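Local coordinates for protein polyketide synthase/nonribosomal peptide synthetase hybrid RzxB (Pseudomonas fluorescens, PDB 5IL6) that probably dehydrates beta-hydroxyacyl intermediates of rhizoxin biosynthesis, as the dehydratase domain of a trans-AT polyketide synthase, at residues Arg225-Cys237 with Gln273-Pro285. Sequence-based numbering, arbitrary orientation.
Sequences RPALLLPAGLGQC and QCCAILNQLSFQP
The backbones of L230-C237 and L278-Q284 pair as neighbouring antiparallel strands, with strand 77-85 on the far side of strand 230-239 and strand 261-268 on the far side of strand 274-284. The pairing illustrates how a ladder absorbs extra residues. L230 and Q284 exchange two bonds, Q284 N reaching L230 O at 3.1 Å; then A232 and G233 both face S282 in a classic bulge. There S282 O takes a straight bond from A232 N (2.8 Å, 173°) and a weak second one from G233 N. A second classic bulge sets G235 and Q236 against N279, and at G235, where the strand turns a corner, a side chain would run into N279 O.

The two strands are part of the hotdog fold of polyketide synthase dehydratases, in which a long sheet wraps a central helix; helix 204-212 packs on this part of it, touching P231, L278 and L281. These three share one face with L234 and F283. P231 and F283 lie side by side, the proline CG 3.6 Å from CE2 of the ring, which meets it obliquely. An alanine in place of F283 would remove the ring and would probably leave a gap beside P231 CG and CD. L234 has CG anti to its own nitrogen (chi1 177°), carrying CD1 to 4.0 Å from L281 CB, while its CD2 meets L278 CD2 across nearly perpendicular side chains.

S282, Q284, Q236 and N279 line the other face. A232, pointing toward the partner strand at the bulge, puts its methyl tightly against the Q284 amide, and N279 ND2 reaches Q236 OE1 in a weak bond of 3.3 Å, the amide planes 36° apart.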
loop_
_atom_site.group_PDB
_atom_site.type_symbol
_atom_site.label_atom_id
_atom_site.label_comp_id
_atom_site.label_asym_id
_atom_site.label_seq_id
_atom_site.Cartn_x
_atom_site.Cartn_y
_atom_site.Cartn_z
ATOM N N ARG A 225 2.258 23.638 7.638
ATOM C CA ARG A 225 0.974 23.257 7.052
ATOM C C ARG A 225 1.170 22.979 5.565
ATOM O O ARG A 225 0.738 23.764 4.711
ATOM C CB ARG A 225 -0.076 24.345 7.267
ATOM C CG ARG A 225 0.351 25.724 6.781
ATOM C CD ARG A 225 -0.568 26.816 7.290
ATOM N NE ARG A 225 0.154 28.074 7.451
ATOM C CZ ARG A 225 0.929 28.363 8.492
ATOM N NH1 ARG A 225 1.084 27.484 9.475
ATOM N NH2 ARG A 225 1.552 29.530 8.553
ATOM N N PRO A 226 1.809 21.865 5.221
ATOM C CA PRO A 226 2.031 21.564 3.807
ATOM C C PRO A 226 0.738 21.137 3.133
ATOM O O PRO A 226 -0.260 20.808 3.781
ATOM C CB PRO A 226 3.042 20.417 3.849
ATOM C CG PRO A 226 2.661 19.683 5.090
ATOM C CD PRO A 226 2.220 20.742 6.081
ATOM N N ALA A 227 0.762 21.145 1.806
ATOM C CA ALA A 227 -0.377 20.641 1.058
ATOM C C ALA A 227 -0.517 19.138 1.268
ATOM O O ALA A 227 0.441 18.436 1.609
ATOM C CB ALA A 227 -0.230 20.956 -0.429
ATOM N N LEU A 228 -1.736 18.647 1.071
ATOM C CA LEU A 228 -1.998 17.224 1.224
ATOM C C LEU A 228 -1.230 16.433 0.174
ATOM O O LEU A 228 -1.319 16.715 -1.024
ATOM C CB LEU A 228 -3.497 16.951 1.103
ATOM C CG LEU A 228 -3.915 15.479 1.038
ATOM C CD1 LEU A 228 -3.460 14.715 2.272
ATOM C CD2 LEU A 228 -5.418 15.370 0.860
ATOM N N LEU A 229 -0.474 15.438 0.630
ATOM C CA LEU A 229 0.280 14.550 -0.244
ATOM C C LEU A 229 -0.267 13.140 -0.096
ATOM O O LEU A 229 -0.443 12.656 1.028
ATOM C CB LEU A 229 1.770 14.561 0.102
ATOM C CG LEU A 229 2.531 15.873 -0.088
ATOM C CD1 LEU A 229 3.942 15.728 0.459
ATOM C CD2 LEU A 229 2.562 16.281 -1.553
ATOM N N LEU A 230 -0.523 12.482 -1.220
ATOM C CA LEU A 230 -1.014 11.114 -1.213
ATOM C C LEU A 230 -0.266 10.303 -2.257
ATOM O O LEU A 230 0.171 10.852 -3.275
ATOM C CB LEU A 230 -2.522 11.035 -1.500
ATOM C CG LEU A 230 -3.473 11.630 -0.461
ATOM C CD1 LEU A 230 -4.911 11.406 -0.900
ATOM C CD2 LEU A 230 -3.239 11.029 0.919
ATOM N N PRO A 231 -0.118 8.998 -2.043
ATOM C CA PRO A 231 0.465 8.151 -3.090
ATOM C C PRO A 231 -0.340 8.263 -4.375
ATOM O O PRO A 231 -1.569 8.183 -4.366
ATOM C CB PRO A 231 0.393 6.742 -2.489
ATOM C CG PRO A 231 0.327 6.965 -1.015
ATOM C CD PRO A 231 -0.478 8.214 -0.850
ATOM N N ALA A 232 0.366 8.472 -5.481
ATOM C CA ALA A 232 -0.254 8.624 -6.789
ATOM C C ALA A 232 0.203 7.588 -7.799
ATOM O O ALA A 232 -0.575 7.227 -8.683
ATOM C CB ALA A 232 0.033 10.023 -7.355
ATOM N N GLY A 233 1.433 7.098 -7.691
ATOM C CA GLY A 233 1.931 6.099 -8.615
ATOM C C GLY A 233 2.960 5.221 -7.940
ATOM O O GLY A 233 3.570 5.597 -6.932
ATOM N N LEU A 234 3.148 4.035 -8.512
ATOM C CA LEU A 234 4.124 3.079 -8.009
ATOM C C LEU A 234 4.743 2.345 -9.187
ATOM O O LEU A 234 4.031 1.704 -9.966
ATOM C CB LEU A 234 3.472 2.092 -7.036
ATOM C CG LEU A 234 4.370 0.990 -6.474
ATOM C CD1 LEU A 234 5.683 1.543 -5.948
ATOM C CD2 LEU A 234 3.636 0.241 -5.377
ATOM N N GLY A 235 6.069 2.444 -9.313
ATOM C CA GLY A 235 6.753 1.782 -10.412
ATOM C C GLY A 235 6.669 0.270 -10.324
ATOM O O GLY A 235 6.362 -0.406 -11.310
ATOM N N GLN A 236 6.935 -0.281 -9.142
ATOM C CA GLN A 236 6.853 -1.718 -8.930
ATOM C C GLN A 236 6.558 -2.015 -7.470
ATOM O O GLN A 236 7.045 -1.320 -6.575
ATOM C CB GLN A 236 8.161 -2.432 -9.289
ATOM C CG GLN A 236 8.576 -2.390 -10.738
ATOM C CD GLN A 236 9.863 -3.158 -10.965
ATOM O OE1 GLN A 236 10.932 -2.743 -10.519
ATOM N NE2 GLN A 236 9.765 -4.296 -11.642
ATOM N N CYS A 237 5.767 -3.061 -7.242
ATOM C CA CYS A 237 5.613 -3.663 -5.922
ATOM C C CYS A 237 5.887 -5.149 -6.084
ATOM O O CYS A 237 5.137 -5.849 -6.771
ATOM C CB CYS A 237 4.222 -3.431 -5.339
ATOM S SG CYS A 237 4.032 -4.149 -3.689
ATOM N N GLN A 273 15.635 -10.427 6.357
ATOM C CA GLN A 273 15.224 -11.022 5.091
ATOM C C GLN A 273 14.294 -10.072 4.351
ATOM O O GLN A 273 13.328 -9.568 4.929
ATOM C CB GLN A 273 14.501 -12.348 5.325
ATOM C CG GLN A 273 15.241 -13.344 6.198
ATOM C CD GLN A 273 16.165 -14.246 5.404
ATOM O OE1 GLN A 273 15.914 -14.545 4.236
ATOM N NE2 GLN A 273 17.243 -14.689 6.040
ATOM N N CYS A 274 14.564 -9.851 3.069
ATOM C CA CYS A 274 13.683 -9.011 2.273
ATOM C C CYS A 274 12.392 -9.753 1.949
ATOM O O CYS A 274 12.418 -10.853 1.390
ATOM C CB CYS A 274 14.369 -8.577 0.982
ATOM S SG CYS A 274 13.366 -7.400 0.056
ATOM N N CYS A 275 11.260 -9.146 2.302
ATOM C CA CYS A 275 9.950 -9.720 2.026
ATOM C C CYS A 275 9.179 -8.984 0.943
ATOM O O CYS A 275 8.360 -9.602 0.262
ATOM C CB CYS A 275 9.105 -9.747 3.305
ATOM S SG CYS A 275 9.766 -10.826 4.593
ATOM N N ALA A 276 9.424 -7.688 0.760
ATOM C CA ALA A 276 8.724 -6.932 -0.269
ATOM C C ALA A 276 9.554 -5.716 -0.650
ATOM O O ALA A 276 10.328 -5.195 0.159
ATOM C CB ALA A 276 7.333 -6.499 0.202
ATOM N N ILE A 277 9.369 -5.264 -1.889
ATOM C CA ILE A 277 10.104 -4.134 -2.443
ATOM C C ILE A 277 9.116 -3.217 -3.148
ATOM O O ILE A 277 8.259 -3.685 -3.905
ATOM C CB ILE A 277 11.202 -4.588 -3.425
ATOM C CG1 ILE A 277 12.245 -5.443 -2.704
ATOM C CG2 ILE A 277 11.866 -3.379 -4.086
ATOM C CD1 ILE A 277 13.222 -6.125 -3.638
ATOM N N LEU A 278 9.229 -1.916 -2.888
ATOM C CA LEU A 278 8.472 -0.892 -3.601
ATOM C C LEU A 278 9.461 0.052 -4.266
ATOM O O LEU A 278 10.224 0.741 -3.578
ATOM C CB LEU A 278 7.552 -0.112 -2.659
ATOM C CG LEU A 278 6.265 -0.786 -2.181
ATOM C CD1 LEU A 278 6.548 -1.854 -1.143
ATOM C CD2 LEU A 278 5.317 0.264 -1.626
ATOM N N ASN A 279 9.450 0.085 -5.594
ATOM C CA ASN A 279 10.341 0.944 -6.361
ATOM C C ASN A 279 9.550 2.086 -6.983
ATOM O O ASN A 279 8.520 1.859 -7.629
ATOM C CB ASN A 279 11.070 0.149 -7.447
ATOM C CG ASN A 279 12.045 -0.860 -6.874
ATOM O OD1 ASN A 279 12.765 -0.568 -5.918
ATOM N ND2 ASN A 279 12.076 -2.054 -7.453
ATOM N N GLN A 280 10.036 3.309 -6.779
ATOM C CA GLN A 280 9.469 4.509 -7.389
ATOM C C GLN A 280 8.022 4.729 -6.938
ATOM O O GLN A 280 7.083 4.754 -7.736
ATOM C CB GLN A 280 9.576 4.438 -8.915
ATOM C CG GLN A 280 10.993 4.177 -9.415
ATOM C CD GLN A 280 11.918 5.362 -9.194
ATOM O OE1 GLN A 280 11.624 6.482 -9.614
ATOM N NE2 GLN A 280 13.038 5.120 -8.522
ATOM N N LEU A 281 7.863 4.891 -5.626
ATOM C CA LEU A 281 6.586 5.267 -5.027
ATOM C C LEU A 281 6.475 6.788 -5.053
ATOM O O LEU A 281 7.233 7.484 -4.368
ATOM C CB LEU A 281 6.485 4.730 -3.601
ATOM C CG LEU A 281 5.244 5.141 -2.802
ATOM C CD1 LEU A 281 3.980 4.591 -3.446
ATOM C CD2 LEU A 281 5.366 4.680 -1.359
ATOM N N SER A 282 5.530 7.303 -5.835
ATOM C CA SER A 282 5.397 8.738 -6.066
ATOM C C SER A 282 4.256 9.319 -5.239
ATOM O O SER A 282 3.119 8.835 -5.306
ATOM C CB SER A 282 5.160 9.023 -7.551
ATOM O OG SER A 282 4.999 10.413 -7.783
ATOM N N PHE A 283 4.564 10.364 -4.472
ATOM C CA PHE A 283 3.577 11.147 -3.741
ATOM C C PHE A 283 3.347 12.468 -4.467
ATOM O O PHE A 283 4.300 13.110 -4.921
ATOM C CB PHE A 283 4.038 11.426 -2.309
ATOM C CG PHE A 283 4.095 10.207 -1.433
ATOM C CD1 PHE A 283 5.151 9.319 -1.523
ATOM C CD2 PHE A 283 3.098 9.963 -0.504
ATOM C CE1 PHE A 283 5.207 8.200 -0.710
ATOM C CE2 PHE A 283 3.148 8.848 0.310
ATOM C CZ PHE A 283 4.202 7.967 0.208
ATOM N N GLN A 284 2.084 12.877 -4.571
ATOM C CA GLN A 284 1.732 14.077 -5.312
ATOM C C GLN A 284 0.684 14.875 -4.549
ATOM O O GLN A 284 -0.165 14.290 -3.867
ATOM C CB GLN A 284 1.199 13.714 -6.706
ATOM C CG GLN A 284 2.185 12.866 -7.497
ATOM C CD GLN A 284 1.637 12.392 -8.824
ATOM O OE1 GLN A 284 0.564 12.814 -9.258
ATOM N NE2 GLN A 284 2.381 11.507 -9.480
ATOM N N PRO A 285 0.707 16.206 -4.655
ATOM C CA PRO A 285 -0.364 17.007 -4.047
ATOM C C PRO A 285 -1.741 16.605 -4.558
ATOM O O PRO A 285 -1.938 16.356 -5.749
ATOM C CB PRO A 285 -0.002 18.440 -4.456
ATOM C CG PRO A 285 1.475 18.412 -4.574
ATOM C CD PRO A 285 1.793 17.057 -5.168
#